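Local coordinates for ActaVA-Orf6 monooxygenase (Streptomyces coelicolor, PDB 1N5Q), which is a cofactor-independent monooxygenase of the antibiotic biosynthesis monooxygenase family that probably oxidises an aromatic polyketide intermediate on the way to actinorhodin, at the TNC site. Residues are numbered along the deposited sequence; one frame, centred on the assembly and turned at random.

The TNC site. Residues 12, 14, 16, 48, 50, 61, 63, 65, 71, 75, 84-85, 88-89, 98, 100. With TNC (4-dimethylamino-1,10,11,12-tetrahydroxy-3-oxo-3,4,4a,5-tetrahydro-naphthacene-2-carboxylic acid amide), chain B.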
# COMPACT_ATOMS: atom_id res chain seq x y z
N ALA A 12 -1.87 -5.03 5.54
CA ALA A 12 -1.43 -6.18 4.66
C ALA A 12 -1.45 -5.60 3.26
O ALA A 12 -2.39 -4.85 2.86
CB ALA A 12 -2.36 -7.33 4.75
N VAL A 14 -1.38 -7.04 -0.52
CA VAL A 14 -1.48 -8.35 -1.21
C VAL A 14 -1.48 -8.07 -2.71
O VAL A 14 -2.31 -7.31 -3.19
CB VAL A 14 -2.80 -9.03 -0.81
CG1 VAL A 14 -2.84 -10.43 -1.47
CG2 VAL A 14 -2.96 -9.17 0.70
N PHE A 16 -1.68 -9.54 -6.58
CA PHE A 16 -2.18 -10.64 -7.44
C PHE A 16 -1.68 -10.43 -8.84
O PHE A 16 -2.10 -9.47 -9.50
CB PHE A 16 -3.71 -10.53 -7.50
CG PHE A 16 -4.42 -10.66 -6.18
CD1 PHE A 16 -4.64 -9.58 -5.37
CD2 PHE A 16 -4.80 -11.92 -5.72
CE1 PHE A 16 -5.29 -9.66 -4.15
CE2 PHE A 16 -5.41 -12.04 -4.48
CZ PHE A 16 -5.67 -10.92 -3.73
N ALA A 48 -10.12 -1.94 3.05
CA ALA A 48 -9.39 -2.74 2.04
C ALA A 48 -9.54 -1.96 0.75
O ALA A 48 -10.70 -1.70 0.36
CB ALA A 48 -9.87 -4.16 1.91
N TYR A 50 -8.67 -1.85 -3.33
CA TYR A 50 -8.03 -2.59 -4.42
C TYR A 50 -7.61 -1.63 -5.52
O TYR A 50 -8.36 -0.70 -5.88
CB TYR A 50 -9.05 -3.62 -5.00
CG TYR A 50 -9.21 -4.82 -4.10
CD1 TYR A 50 -10.04 -4.80 -2.97
CD2 TYR A 50 -8.52 -5.98 -4.38
CE1 TYR A 50 -10.13 -5.93 -2.16
CE2 TYR A 50 -8.61 -7.11 -3.60
CZ TYR A 50 -9.42 -7.07 -2.48
OH TYR A 50 -9.48 -8.18 -1.68
N ASN A 61 -4.05 -5.04 -3.14
CA ASN A 61 -4.96 -4.69 -2.04
C ASN A 61 -4.11 -4.12 -0.88
O ASN A 61 -3.21 -4.81 -0.41
CB ASN A 61 -5.70 -5.95 -1.58
CG ASN A 61 -6.53 -5.77 -0.30
OD1 ASN A 61 -6.77 -4.65 0.13
ND2 ASN A 61 -6.94 -6.86 0.33
N ALA A 63 -4.65 -3.10 2.84
CA ALA A 63 -5.74 -3.28 3.82
C ALA A 63 -5.28 -2.81 5.21
O ALA A 63 -4.17 -3.12 5.64
CB ALA A 63 -6.10 -4.79 3.95
N TRP A 65 -5.92 -2.70 9.32
CA TRP A 65 -6.45 -3.45 10.44
C TRP A 65 -6.07 -2.75 11.72
O TRP A 65 -5.02 -2.11 11.77
CB TRP A 65 -5.86 -4.89 10.46
CG TRP A 65 -6.44 -5.67 9.31
CD1 TRP A 65 -5.97 -5.71 8.03
CD2 TRP A 65 -7.66 -6.42 9.35
NE1 TRP A 65 -6.84 -6.50 7.26
CE2 TRP A 65 -7.86 -6.92 8.07
CE3 TRP A 65 -8.56 -6.68 10.40
CZ2 TRP A 65 -8.96 -7.74 7.76
CZ3 TRP A 65 -9.67 -7.49 10.10
CH2 TRP A 65 -9.83 -7.97 8.79
N TYR A 71 -6.47 -9.28 12.66
CA TYR A 71 -6.38 -9.86 11.36
C TYR A 71 -6.25 -11.37 11.46
O TYR A 71 -6.93 -12.11 10.75
CB TYR A 71 -5.10 -9.32 10.64
CG TYR A 71 -4.82 -10.05 9.33
CD1 TYR A 71 -5.52 -9.64 8.20
CD2 TYR A 71 -3.89 -11.07 9.23
CE1 TYR A 71 -5.26 -10.25 7.01
CE2 TYR A 71 -3.63 -11.71 8.02
CZ TYR A 71 -4.36 -11.30 6.92
OH TYR A 71 -4.17 -11.85 5.68
N PHE A 75 -10.29 -12.45 11.20
CA PHE A 75 -10.42 -12.67 9.79
C PHE A 75 -9.82 -14.04 9.43
O PHE A 75 -10.52 -14.88 8.94
CB PHE A 75 -9.74 -11.55 9.00
CG PHE A 75 -9.78 -11.64 7.49
CD1 PHE A 75 -10.93 -11.42 6.78
CD2 PHE A 75 -8.60 -11.89 6.82
CE1 PHE A 75 -10.90 -11.48 5.39
CE2 PHE A 75 -8.58 -11.96 5.42
CZ PHE A 75 -9.73 -11.74 4.69
N LEU A 84 -12.81 -17.10 0.53
CA LEU A 84 -12.47 -15.96 -0.30
C LEU A 84 -11.11 -16.17 -0.97
O LEU A 84 -10.95 -15.96 -2.17
CB LEU A 84 -12.44 -14.71 0.59
CG LEU A 84 -11.85 -13.48 -0.10
CD1 LEU A 84 -12.72 -13.02 -1.27
CD2 LEU A 84 -11.62 -12.37 0.91
N ARG A 85 -10.15 -16.68 -0.18
CA ARG A 85 -8.83 -17.01 -0.72
C ARG A 85 -8.91 -18.02 -1.85
O ARG A 85 -8.24 -17.82 -2.87
CB ARG A 85 -7.91 -17.48 0.39
CG ARG A 85 -7.13 -16.23 0.82
CD ARG A 85 -8.06 -15.26 1.54
NE ARG A 85 -7.57 -14.92 2.85
CZ ARG A 85 -6.78 -15.57 3.68
NH1 ARG A 85 -6.21 -16.75 3.47
NH2 ARG A 85 -6.51 -14.98 4.85
N LEU A 88 -10.57 -16.08 -4.97
CA LEU A 88 -9.74 -15.11 -5.68
C LEU A 88 -8.55 -15.78 -6.36
O LEU A 88 -8.28 -15.53 -7.54
CB LEU A 88 -9.21 -13.97 -4.79
CG LEU A 88 -10.24 -13.07 -4.12
CD1 LEU A 88 -9.67 -11.86 -3.37
CD2 LEU A 88 -11.20 -12.50 -5.15
N SER A 89 -7.88 -16.66 -5.63
CA SER A 89 -6.70 -17.35 -6.15
C SER A 89 -6.98 -18.47 -7.13
O SER A 89 -6.05 -19.24 -7.41
CB SER A 89 -5.87 -17.87 -4.97
OG SER A 89 -6.41 -19.02 -4.37
N PRO A 98 -1.20 -15.18 -5.16
CA PRO A 98 -1.12 -13.86 -4.54
C PRO A 98 0.08 -13.86 -3.62
O PRO A 98 0.51 -14.92 -3.12
CB PRO A 98 -2.41 -13.68 -3.76
CG PRO A 98 -3.29 -14.78 -4.24
CD PRO A 98 -2.42 -15.90 -4.71
N ALA A 100 1.59 -11.80 -0.27
CA ALA A 100 1.21 -10.79 0.72
C ALA A 100 2.46 -10.33 1.45
O ALA A 100 3.39 -11.12 1.72
CB ALA A 100 0.25 -11.45 1.73
C2 TNC B . -8.28 -9.59 1.95
C1 TNC B . -9.42 -8.80 2.00
C6 TNC B . -9.53 -7.77 2.93
C5 TNC B . -8.51 -7.47 3.80
C4 TNC B . -7.35 -8.26 3.74
C3 TNC B . -7.25 -9.29 2.82
O1 TNC B . -6.30 -7.98 4.59
C8 TNC B . -6.99 -11.42 1.01
C7 TNC B . -8.07 -10.53 0.94
C10 TNC B . -6.10 -10.06 2.76
C9 TNC B . -5.95 -11.13 1.90
O2 TNC B . -5.11 -9.72 3.63
C12 TNC B . -5.71 -13.21 0.10
C11 TNC B . -6.62 -12.18 -0.11
C14 TNC B . -4.79 -11.89 1.84
C13 TNC B . -4.64 -12.96 0.97
O3 TNC B . -3.75 -11.62 2.72
C15 TNC B . -5.52 -14.19 -0.85
C16 TNC B . -4.51 -15.12 -0.78
C17 TNC B . -3.48 -14.90 0.11
C18 TNC B . -3.56 -13.82 0.98
O4 TNC B . -2.46 -13.69 1.82
C19 TNC B . -2.35 -15.81 0.10
O5 TNC B . -4.49 -16.19 -1.67
N2 TNC B . -2.58 -17.04 -0.42
O6 TNC B . -1.22 -15.60 0.53
N1 TNC B . -6.61 -14.64 -1.65
C20 TNC B . -6.10 -15.36 -2.79
C21 TNC B . -7.33 -13.46 -2.08
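The active-site pocket of this antibiotic biosynthesis monooxygenase (ABM) family protein, a ferredoxin-like sheet roofed by helices 68-76 and 79-88, holds TNC, dehydrated sancycline, with most of its surface buried. This polycyclic tetracycline derivative probably mimics the aromatic polyketide substrate, its flat ring system sandwiched between sheet and helices. The O1, O2 and O3 stretch of its rim meets Trp65 and Tyr71. At the phenol end, Trp65 NE1 donates nearly within its indole plane to TNC O1 (3.1 Å, 156° at H). Tyr71, its CG anti to the backbone N (chi1 171°), brings OH to the neighbouring oxygens, hydrogen-bonding TNC O2 at 3.1 Å and TNC O3 at 3.0 Å; the proton directions are not resolved. Its CD1 lies over one face of the Trp65 ring, offset toward the rim, which may steady both side chains. From the sheet side, the Asn61 amide points ND2 at the ring carbons, 3.5 Å from TNC C2, with CB against a face of Tyr50. Val14 sets CG2, anti to its carbonyl carbon, against the O3-bearing edge, 3.5 Å from TNC C14. On the helix side, the tip of Phe75 meets TNC C2 through CZ at 3.8 Å, opposite Asn61. The poorly ordered Arg85, bent at chi2 and chi3, runs its aliphatic part over the amide-bearing ring of TNC, CG 3.5 Å from the ring centroid. The dimethylamino group fits among apolar side chains: Phe16 CE2 is 3.4 Å from methyl TNC C21, while Pro98 and Leu88 flank the same group.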